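Local coordinates for protein WbmS, polysaccharide deacetylase involved in O-antigen biosynthesis (Bordetella bronchiseptica, PDB 3HFT) that probably removes acetyl groups from a sugar substrate during O-antigen biosynthesis, and carries a zinc ion in its presumed active site, at residues Thr42-Trp47 with Asp206-His211; Ala48-Leu53 with His73-Leu78; Gly90-Phe95 with Arg125-Val130. All coordinates share one frame; numbering follows the deposited sequence.

Interaction 1. Residues Thr42-Trp47 with Asp206-His211; sequences TFDIDW and DFHPIH. With EDO (1,2-ethanediol), chain F; EDO (1,2-ethanediol), chain D.
With CG of D44 anti to its carbonyl carbon (chi1 -71°) and CG of D206 anti to its backbone N (chi1 -175°), the two carboxylates meet. The side chains cross at about a right angle, and OD2 of D44 comes within 2.5 Å of OD2 of D206, the carboxylate planes 70° apart. Both sit where two parallel strands of the central sheet end, and the TFDID sequence resembles the first motif of the NodB-type polysaccharide deacetylases. T42 pairs with D206 and F43 with F207; F207 N donates to T42 O at 2.9 Å, and D44 N to F207 O at 3.1 Å. On the sheet face of F43 and F207 the side chains run side by side, CE1 of F43 packing 3.6 Å from CB of F207. R125 makes a salt bridge to OD1 of D44. Past the strands, the H208 ring brings CD2 to 3.2 Å from OD2 of D46, whose OD1 binds zinc. A 1,2-ethanediol, probably from the crystallisation liquor, joins D46 to the helix after H208: its O2 donates to D46 OD2 at 2.6 Å, and its O1 accepts from H211 NE2 at 2.7 Å.

Interaction 2. Residues Ala48-Leu53 with His73-Leu78; sequences AADFVL and HSTPLL
L77, D50 and L53 carry this contact, in which the start of helix 50-63 meets the turn leading into helix 77-83. L77 reaches across with CD1, which lies 3.2 Å from the backbone O of D50 and also touches D50 CB; the packing against that first helical turn is tight. L53, one turn further on with CG anti to its backbone N (chi1 175°), runs alongside L77 in the reverse sense, its CD2 resting 3.9 Å from L77 CB.

The polar half belongs to D50. Its OD1 accepts a hydrogen bond from T75 OG1 at 2.8 Å, the hydroxyl coming from above the carboxylate plane. The same T75 OG1 accepts from L77 N at 3.0 Å, an ST turn that caps the approach to helix 77-83. The hydroxyl is therefore held in two directions, and D50 fixes it as a second-shell partner of the cap. A water adds a third link: it donates to D50 OD1 at 2.6 Å and to A48 O at 2.7 Å, and lies in the plane of the H73 ring at its edge, bonded to NE2.

The contact thus joins the N-terminal turn of helix 50-63, which follows strand 39-44, to the turn between strand 67-71 and helix 77-83; the H73 side chain lies about 10 Å from the zinc ion. Helix 209-214 packs through P209 against A48, V52 and L53, W69 of strand 67-71 lies against L53, and A71 of that strand touches L78.

Interaction 3. Residues Gly90-Phe95 with Arg125-Val130; sequences GVHPNF and RSHSLV. With EDO (1,2-ethanediol), chain F.
H92 and H127 set their imidazoles obliquely to each other, planes 76° apart, so that NE2 of H92 sits at the edge of the H127 ring, in its plane and 3.4 Å from ND1. Both nitrogens bind the zinc ion, whose site D46 completes. The backbone of H127 runs over one face of the H92 ring, with CA 3.4 Å from NE2. CG of H127 is anti to the backbone N (chi1 -177°), and its side chain runs beside that of N94, pointing the same way; the N94 amide stands 87° to the ring, OD1 3.5 Å from CD2. That OD1 also caps N96 N at the next helix. Backbone bonds tie the segments together, R125 N to V91 O and H127 N to P93 O (2.9 Å), and a water bridges P93 O, F95 N and H127 O. Further out, V130 CB and S126 OG both meet the edge of the F95 ring, and V130 CG1 packs 3.8 Å from F95 CB. The second subunit approaches S128 and V130 here. H92 ND1 donates to R125 O at 2.8 Å in a weak, bent bond; this is consistent with a proton on ND1 and NE2 left for zinc, and the carbonyl may modestly raise the donor strength of NE2.

How the interactions relate
Starting from the N terminus, strand 39-44 and the turn after it supply the first half of interaction 1, whose loop closes only when 206-211 is reached. Within that span, 48-53 opens interaction 2 and 73-78 closes it, a short loop through helix 50-63 and strand 67-71. Interaction 3 follows in series, still within the span of interaction 1, from strand 87-91 to the loop before helix 133-141. No two of the loops cross. P209 packs on V52 and W47 on H73, joining interactions 1 and 2. Interactions 1 and 3 meet at zinc and through R125, which reaches both T42 and D44 of strand 39-44. Interactions 2 and 3, about 17 Å apart between centres, do not touch.

Interaction 1. Residues Thr42-Trp47 with Asp206-His211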
loop_
_atom_site.group_PDB
_atom_site.type_symbol
_atom_site.label_atom_id
_atom_site.label_comp_id
_atom_site.label_asym_id
_atom_site.label_seq_id
_atom_site.Cartn_x
_atom_site.Cartn_y
_atom_site.Cartn_z
ATOM N N THR A 42 -5.148 -4.925 16.540
ATOM C CA THR A 42 -5.996 -3.900 15.969
ATOM C C THR A 42 -7.327 -4.533 15.549
ATOM O O THR A 42 -7.373 -5.683 15.110
ATOM C CB THR A 42 -5.315 -3.147 14.783
ATOM O OG1 THR A 42 -5.204 -4.009 13.648
ATOM C CG2 THR A 42 -3.925 -2.584 15.184
ATOM N N PHE A 43 -8.393 -3.754 15.701
ATOM C CA PHE A 43 -9.736 -4.199 15.420
ATOM C C PHE A 43 -10.452 -3.245 14.491
ATOM O O PHE A 43 -10.656 -2.104 14.821
ATOM C CB PHE A 43 -10.480 -4.340 16.748
ATOM C CG PHE A 43 -9.868 -5.383 17.641
ATOM C CD1 PHE A 43 -10.265 -6.705 17.541
ATOM C CD2 PHE A 43 -8.874 -5.044 18.535
ATOM C CE1 PHE A 43 -9.657 -7.679 18.300
ATOM C CE2 PHE A 43 -8.260 -5.996 19.311
ATOM C CZ PHE A 43 -8.640 -7.315 19.192
ATOM N N ASP A 44 -10.781 -3.727 13.302
ATOM C CA ASP A 44 -11.587 -3.015 12.329
ATOM C C ASP A 44 -13.057 -3.392 12.655
ATOM O O ASP A 44 -13.492 -4.549 12.463
ATOM C CB ASP A 44 -11.264 -3.464 10.916
ATOM C CG ASP A 44 -9.887 -2.997 10.442
ATOM O OD1 ASP A 44 -9.239 -2.183 11.127
ATOM O OD2 ASP A 44 -9.471 -3.452 9.355
ATOM N N ILE A 45 -13.780 -2.438 13.194
ATOM C CA ILE A 45 -15.114 -2.706 13.757
ATOM C C ILE A 45 -16.100 -3.164 12.667
ATOM O O ILE A 45 -16.912 -4.035 12.902
ATOM C CB ILE A 45 -15.567 -1.515 14.625
ATOM C CG1 ILE A 45 -14.634 -1.398 15.861
ATOM C CG2 ILE A 45 -17.071 -1.648 15.060
ATOM C CD1 ILE A 45 -14.929 -0.181 16.791
ATOM N N ASP A 46 -15.979 -2.611 11.464
ATOM C CA ASP A 46 -16.800 -2.989 10.303
ATOM C C ASP A 46 -18.294 -3.122 10.596
ATOM O O ASP A 46 -18.924 -4.133 10.253
ATOM C CB ASP A 46 -16.264 -4.262 9.636
ATOM C CG ASP A 46 -15.026 -3.987 8.824
ATOM O OD1 ASP A 46 -14.399 -2.942 9.091
ATOM O OD2 ASP A 46 -14.677 -4.801 7.943
ATOM N N TRP A 47 -18.856 -2.096 11.213
ATOM C CA TRP A 47 -20.304 -2.014 11.424
ATOM C C TRP A 47 -20.909 -3.158 12.233
ATOM O O TRP A 47 -22.098 -3.422 12.132
ATOM C CB TRP A 47 -21.051 -1.846 10.075
ATOM C CG TRP A 47 -20.550 -0.636 9.322
ATOM C CD1 TRP A 47 -20.965 0.651 9.486
ATOM C CD2 TRP A 47 -19.487 -0.595 8.357
ATOM N NE1 TRP A 47 -20.244 1.482 8.677
ATOM C CE2 TRP A 47 -19.331 0.752 7.970
ATOM C CE3 TRP A 47 -18.645 -1.565 7.788
ATOM C CZ2 TRP A 47 -18.382 1.163 7.033
ATOM C CZ3 TRP A 47 -17.700 -1.153 6.848
ATOM C CH2 TRP A 47 -17.584 0.198 6.485
ATOM N N ASP A 206 -4.802 -7.652 12.483
ATOM C CA ASP A 206 -6.113 -7.054 12.311
ATOM C C ASP A 206 -7.217 -8.106 12.456
ATOM O O ASP A 206 -7.271 -9.080 11.683
ATOM C CB ASP A 206 -6.198 -6.426 10.932
ATOM C CG ASP A 206 -7.498 -5.664 10.680
ATOM O OD1 ASP A 206 -8.283 -5.440 11.631
ATOM O OD2 ASP A 206 -7.671 -5.237 9.502
ATOM N N PHE A 207 -8.098 -7.888 13.434
ATOM C CA PHE A 207 -9.269 -8.757 13.666
ATOM C C PHE A 207 -10.572 -7.977 13.476
ATOM O O PHE A 207 -10.626 -6.792 13.738
ATOM C CB PHE A 207 -9.278 -9.296 15.088
ATOM C CG PHE A 207 -8.176 -10.279 15.399
ATOM C CD1 PHE A 207 -6.942 -9.849 15.842
ATOM C CD2 PHE A 207 -8.406 -11.651 15.292
ATOM C CE1 PHE A 207 -5.942 -10.787 16.166
ATOM C CE2 PHE A 207 -7.415 -12.577 15.588
ATOM C CZ PHE A 207 -6.178 -12.136 16.015
ATOM N N HIS A 208 -11.612 -8.677 13.062
ATOM C CA HIS A 208 -12.970 -8.131 12.988
ATOM C C HIS A 208 -13.825 -8.790 14.071
ATOM O O HIS A 208 -13.817 -10.008 14.209
ATOM C CB HIS A 208 -13.596 -8.393 11.621
ATOM C CG HIS A 208 -12.821 -7.792 10.496
ATOM N ND1 HIS A 208 -11.743 -8.435 9.913
ATOM C CD2 HIS A 208 -12.919 -6.588 9.894
ATOM C CE1 HIS A 208 -11.229 -7.650 8.978
ATOM N NE2 HIS A 208 -11.915 -6.517 8.954
ATOM N N PRO A 209 -14.557 -7.971 14.837
ATOM C CA PRO A 209 -15.478 -8.459 15.855
ATOM C C PRO A 209 -16.387 -9.580 15.363
ATOM O O PRO A 209 -16.533 -10.581 16.074
ATOM C CB PRO A 209 -16.253 -7.203 16.237
ATOM C CG PRO A 209 -15.227 -6.135 16.143
ATOM C CD PRO A 209 -14.421 -6.508 14.894
ATOM N N ILE A 210 -16.921 -9.443 14.147
ATOM C CA ILE A 210 -17.791 -10.473 13.580
ATOM C C ILE A 210 -17.061 -11.815 13.493
ATOM O O ILE A 210 -17.638 -12.856 13.813
ATOM C CB ILE A 210 -18.426 -10.065 12.203
ATOM C CG1 ILE A 210 -19.578 -11.027 11.870
ATOM C CG2 ILE A 210 -17.358 -9.981 11.026
ATOM C CD1 ILE A 210 -20.746 -11.078 12.956
ATOM N N HIS A 211 -15.802 -11.810 13.100
ATOM C CA HIS A 211 -15.089 -13.096 12.984
ATOM C C HIS A 211 -14.670 -13.633 14.327
ATOM O O HIS A 211 -14.629 -14.845 14.538
ATOM C CB HIS A 211 -13.909 -13.002 12.021
ATOM C CG HIS A 211 -14.315 -12.670 10.627
ATOM N ND1 HIS A 211 -15.336 -13.328 9.987
ATOM C CD2 HIS A 211 -13.877 -11.723 9.768
ATOM C CE1 HIS A 211 -15.493 -12.819 8.779
ATOM N NE2 HIS A 211 -14.612 -11.848 8.619
HETATM C C1 EDO F . -9.960 -3.712 5.661
HETATM O O1 EDO F . -11.288 -3.515 5.131
HETATM C C2 EDO F . -10.067 -4.677 6.842
HETATM O O2 EDO F . -11.188 -4.341 7.715
HETATM C C1 EDO D . -15.399 -9.188 6.349
HETATM O O1 EDO D . -14.495 -10.295 6.353
HETATM C C2 EDO D . -15.390 -8.508 7.722
HETATM O O2 EDO D . -15.814 -7.137 7.622
HETATM O O HOH W 1 -16.883 -6.871 12.564
#

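Interaction 2. Residues Ala48-Leu53 with His73-Leu78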
loop_
_atom_site.group_PDB
_atom_site.type_symbol
_atom_site.label_atom_id
_atom_site.label_comp_id
_atom_site.label_asym_id
_atom_site.label_seq_id
_atom_site.Cartn_x
_atom_site.Cartn_y
_atom_site.Cartn_z
ATOM N N ALA A 48 -20.111 -3.823 13.060
ATOM C CA ALA A 48 -20.640 -4.884 13.927
ATOM C C ALA A 48 -21.765 -4.395 14.838
ATOM O O ALA A 48 -21.732 -3.290 15.381
ATOM C CB ALA A 48 -19.508 -5.466 14.770
ATOM N N ALA A 49 -22.765 -5.239 15.036
ATOM C CA ALA A 49 -23.803 -4.963 15.983
ATOM C C ALA A 49 -23.140 -4.805 17.357
ATOM O O ALA A 49 -22.100 -5.381 17.616
ATOM C CB ALA A 49 -24.813 -6.144 16.016
ATOM N N ASP A 50 -23.777 -4.057 18.247
ATOM C CA ASP A 50 -23.259 -3.832 19.584
ATOM C C ASP A 50 -22.945 -5.106 20.367
ATOM O O ASP A 50 -21.941 -5.147 21.068
ATOM C CB ASP A 50 -24.235 -2.965 20.386
ATOM C CG ASP A 50 -24.168 -1.491 20.016
ATOM O OD1 ASP A 50 -23.319 -1.055 19.215
ATOM O OD2 ASP A 50 -24.987 -0.733 20.549
ATOM N N PHE A 51 -23.791 -6.144 20.284
ATOM C CA PHE A 51 -23.535 -7.355 21.083
ATOM C C PHE A 51 -22.264 -8.051 20.591
ATOM O O PHE A 51 -21.498 -8.618 21.377
ATOM C CB PHE A 51 -24.746 -8.317 21.108
ATOM C CG PHE A 51 -24.984 -9.062 19.823
ATOM C CD1 PHE A 51 -25.753 -8.504 18.811
ATOM C CD2 PHE A 51 -24.526 -10.367 19.665
ATOM C CE1 PHE A 51 -25.991 -9.190 17.632
ATOM C CE2 PHE A 51 -24.777 -11.074 18.500
ATOM C CZ PHE A 51 -25.501 -10.486 17.474
ATOM N N VAL A 52 -22.023 -7.968 19.289
ATOM C CA VAL A 52 -20.813 -8.521 18.685
ATOM C C VAL A 52 -19.581 -7.715 19.116
ATOM O O VAL A 52 -18.580 -8.291 19.516
ATOM C CB VAL A 52 -20.939 -8.575 17.150
ATOM C CG1 VAL A 52 -19.585 -8.938 16.471
ATOM C CG2 VAL A 52 -22.051 -9.550 16.744
ATOM N N LEU A 53 -19.655 -6.386 19.043
ATOM C CA LEU A 53 -18.516 -5.551 19.445
ATOM C C LEU A 53 -18.261 -5.734 20.936
ATOM O O LEU A 53 -17.112 -5.888 21.356
ATOM C CB LEU A 53 -18.764 -4.070 19.091
ATOM C CG LEU A 53 -17.703 -3.066 19.552
ATOM C CD1 LEU A 53 -16.309 -3.446 19.057
ATOM C CD2 LEU A 53 -18.085 -1.675 19.067
ATOM N N HIS A 73 -18.665 3.580 12.859
ATOM C CA HIS A 73 -19.982 4.163 13.061
ATOM C C HIS A 73 -20.169 4.555 14.507
ATOM O O HIS A 73 -19.373 4.200 15.373
ATOM C CB HIS A 73 -21.020 3.144 12.633
ATOM C CG HIS A 73 -21.068 1.945 13.515
ATOM N ND1 HIS A 73 -20.206 0.874 13.362
ATOM C CD2 HIS A 73 -21.854 1.651 14.579
ATOM C CE1 HIS A 73 -20.483 -0.034 14.282
ATOM N NE2 HIS A 73 -21.455 0.425 15.051
ATOM N N SER A 74 -21.215 5.320 14.765
ATOM C CA SER A 74 -21.445 5.800 16.087
ATOM C C SER A 74 -22.150 4.718 16.906
ATOM O O SER A 74 -23.125 4.124 16.437
ATOM C CB SER A 74 -22.319 7.037 16.027
ATOM O OG SER A 74 -22.537 7.480 17.329
ATOM N N THR A 75 -21.639 4.468 18.113
ATOM C CA THR A 75 -22.243 3.545 19.084
ATOM C C THR A 75 -21.782 3.930 20.484
ATOM O O THR A 75 -20.651 4.376 20.674
ATOM C CB THR A 75 -21.837 2.070 18.845
ATOM O OG1 THR A 75 -22.050 1.328 20.062
ATOM C CG2 THR A 75 -20.364 1.946 18.429
ATOM N N PRO A 76 -22.649 3.767 21.484
ATOM C CA PRO A 76 -22.175 4.087 22.827
ATOM C C PRO A 76 -20.962 3.261 23.282
ATOM O O PRO A 76 -20.258 3.673 24.203
ATOM C CB PRO A 76 -23.403 3.831 23.709
ATOM C CG PRO A 76 -24.333 3.032 22.873
ATOM C CD PRO A 76 -24.060 3.356 21.467
ATOM N N LEU A 77 -20.677 2.142 22.612
ATOM C CA LEU A 77 -19.547 1.319 22.981
ATOM C C LEU A 77 -18.208 1.992 22.681
ATOM O O LEU A 77 -17.192 1.625 23.262
ATOM C CB LEU A 77 -19.641 -0.057 22.312
ATOM C CG LEU A 77 -20.834 -0.921 22.732
ATOM C CD1 LEU A 77 -20.801 -2.282 22.060
ATOM C CD2 LEU A 77 -20.862 -1.066 24.201
ATOM N N LEU A 78 -18.198 2.992 21.809
ATOM C CA LEU A 78 -16.975 3.753 21.587
ATOM C C LEU A 78 -16.521 4.422 22.888
ATOM O O LEU A 78 -15.329 4.587 23.128
ATOM C CB LEU A 78 -17.160 4.801 20.484
ATOM C CG LEU A 78 -17.479 4.285 19.079
ATOM C CD1 LEU A 78 -17.314 5.412 18.053
ATOM C CD2 LEU A 78 -16.619 3.073 18.712
HETATM O O HOH W 2 -21.597 -1.352 17.290
#

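Interaction 3. Residues Gly90-Phe95 with Arg125-Val130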
loop_
_atom_site.group_PDB
_atom_site.type_symbol
_atom_site.label_atom_id
_atom_site.label_comp_id
_atom_site.label_asym_id
_atom_site.label_seq_id
_atom_site.Cartn_x
_atom_site.Cartn_y
_atom_site.Cartn_z
ATOM N N GLY A 90 -9.318 4.797 16.964
ATOM C CA GLY A 90 -8.982 5.404 15.692
ATOM C C GLY A 90 -10.201 5.335 14.784
ATOM O O GLY A 90 -11.314 4.977 15.231
ATOM N N VAL A 91 -10.010 5.691 13.516
ATOM C CA VAL A 91 -11.115 5.735 12.540
ATOM C C VAL A 91 -10.935 4.768 11.386
ATOM O O VAL A 91 -9.804 4.443 11.001
ATOM C CB VAL A 91 -11.341 7.210 12.022
ATOM C CG1 VAL A 91 -11.939 8.044 13.131
ATOM C CG2 VAL A 91 -10.029 7.824 11.488
ATOM N N HIS A 92 -12.077 4.315 10.867
ATOM C CA HIS A 92 -12.170 3.396 9.753
ATOM C C HIS A 92 -13.107 3.972 8.678
ATOM O O HIS A 92 -14.231 3.506 8.487
ATOM C CB HIS A 92 -12.663 2.044 10.264
ATOM C CG HIS A 92 -12.313 0.881 9.387
ATOM N ND1 HIS A 92 -11.017 0.535 9.077
ATOM C CD2 HIS A 92 -13.102 -0.067 8.820
ATOM C CE1 HIS A 92 -11.023 -0.555 8.325
ATOM N NE2 HIS A 92 -12.276 -0.934 8.150
ATOM N N PRO A 93 -12.628 4.989 7.955
ATOM C CA PRO A 93 -13.422 5.647 6.926
ATOM C C PRO A 93 -13.691 4.697 5.757
ATOM O O PRO A 93 -12.839 3.851 5.433
ATOM C CB PRO A 93 -12.510 6.800 6.475
ATOM C CG PRO A 93 -11.156 6.308 6.723
ATOM C CD PRO A 93 -11.265 5.557 8.024
ATOM N N ASN A 94 -14.867 4.848 5.143
ATOM C CA ASN A 94 -15.273 4.022 4.021
ATOM C C ASN A 94 -15.384 4.796 2.728
ATOM O O ASN A 94 -16.379 5.521 2.498
ATOM C CB ASN A 94 -16.620 3.390 4.304
ATOM C CG ASN A 94 -17.050 2.444 3.202
ATOM O OD1 ASN A 94 -16.239 1.978 2.388
ATOM N ND2 ASN A 94 -18.320 2.123 3.197
ATOM N N PHE A 95 -14.360 4.653 1.884
ATOM C CA PHE A 95 -14.319 5.358 0.617
ATOM C C PHE A 95 -14.764 4.490 -0.556
ATOM O O PHE A 95 -14.759 4.970 -1.690
ATOM C CB PHE A 95 -12.908 5.877 0.326
ATOM C CG PHE A 95 -12.311 6.741 1.422
ATOM C CD1 PHE A 95 -12.897 7.948 1.785
ATOM C CD2 PHE A 95 -11.117 6.364 2.042
ATOM C CE1 PHE A 95 -12.332 8.754 2.782
ATOM C CE2 PHE A 95 -10.535 7.177 3.020
ATOM C CZ PHE A 95 -11.145 8.369 3.400
ATOM N N ARG A 125 -7.108 3.397 9.622
ATOM C CA ARG A 125 -7.018 2.342 8.619
ATOM C C ARG A 125 -8.279 2.486 7.804
ATOM O O ARG A 125 -9.365 2.666 8.379
ATOM C CB ARG A 125 -6.944 0.938 9.204
ATOM C CG ARG A 125 -6.782 -0.125 8.115
ATOM C CD ARG A 125 -6.713 -1.471 8.755
ATOM N NE ARG A 125 -5.461 -1.704 9.452
ATOM C CZ ARG A 125 -5.350 -2.364 10.604
ATOM N NH1 ARG A 125 -6.421 -2.769 11.273
ATOM N NH2 ARG A 125 -4.150 -2.578 11.120
ATOM N N SER A 126 -8.128 2.470 6.476
ATOM C CA SER A 126 -9.270 2.623 5.569
ATOM C C SER A 126 -10.003 1.316 5.372
ATOM O O SER A 126 -9.380 0.267 5.228
ATOM C CB SER A 126 -8.823 3.120 4.202
ATOM O OG SER A 126 -8.209 4.395 4.294
ATOM N N HIS A 127 -11.341 1.375 5.345
ATOM C CA HIS A 127 -12.120 0.214 4.998
ATOM C C HIS A 127 -11.697 -0.191 3.595
ATOM O O HIS A 127 -11.509 0.675 2.720
ATOM C CB HIS A 127 -13.625 0.458 5.026
ATOM C CG HIS A 127 -14.397 -0.786 4.739
ATOM N ND1 HIS A 127 -14.268 -1.916 5.520
ATOM C CD2 HIS A 127 -15.243 -1.110 3.731
ATOM C CE1 HIS A 127 -15.044 -2.871 5.028
ATOM N NE2 HIS A 127 -15.632 -2.412 3.935
ATOM N N SER A 128 -11.471 -1.491 3.416
ATOM C CA SER A 128 -10.973 -2.059 2.145
ATOM C C SER A 128 -9.599 -1.522 1.713
ATOM O O SER A 128 -9.211 -1.656 0.550
ATOM C CB SER A 128 -12.001 -1.912 1.030
ATOM O OG SER A 128 -13.141 -2.698 1.389
ATOM N N LEU A 129 -8.890 -0.912 2.662
ATOM C CA LEU A 129 -7.525 -0.435 2.444
ATOM C C LEU A 129 -7.456 0.529 1.283
ATOM O O LEU A 129 -6.492 0.549 0.506
ATOM C CB LEU A 129 -6.582 -1.648 2.270
ATOM C CG LEU A 129 -6.559 -2.638 3.449
ATOM C CD1 LEU A 129 -5.482 -3.721 3.274
ATOM C CD2 LEU A 129 -6.357 -1.917 4.791
ATOM N N VAL A 130 -8.500 1.352 1.166
ATOM C CA VAL A 130 -8.517 2.381 0.151
ATOM C C VAL A 130 -7.496 3.458 0.537
ATOM O O VAL A 130 -7.564 4.056 1.621
ATOM C CB VAL A 130 -9.923 3.036 -0.047
ATOM C CG1 VAL A 130 -9.826 4.119 -1.161
ATOM C CG2 VAL A 130 -11.032 2.012 -0.361
HETATM C C1 EDO F . -9.960 -3.712 5.661
HETATM O O1 EDO F . -11.288 -3.515 5.131
HETATM C C2 EDO F . -10.067 -4.677 6.842
HETATM O O2 EDO F . -11.188 -4.341 7.715
HETATM O O HOH W 3 -12.082 3.248 2.731
#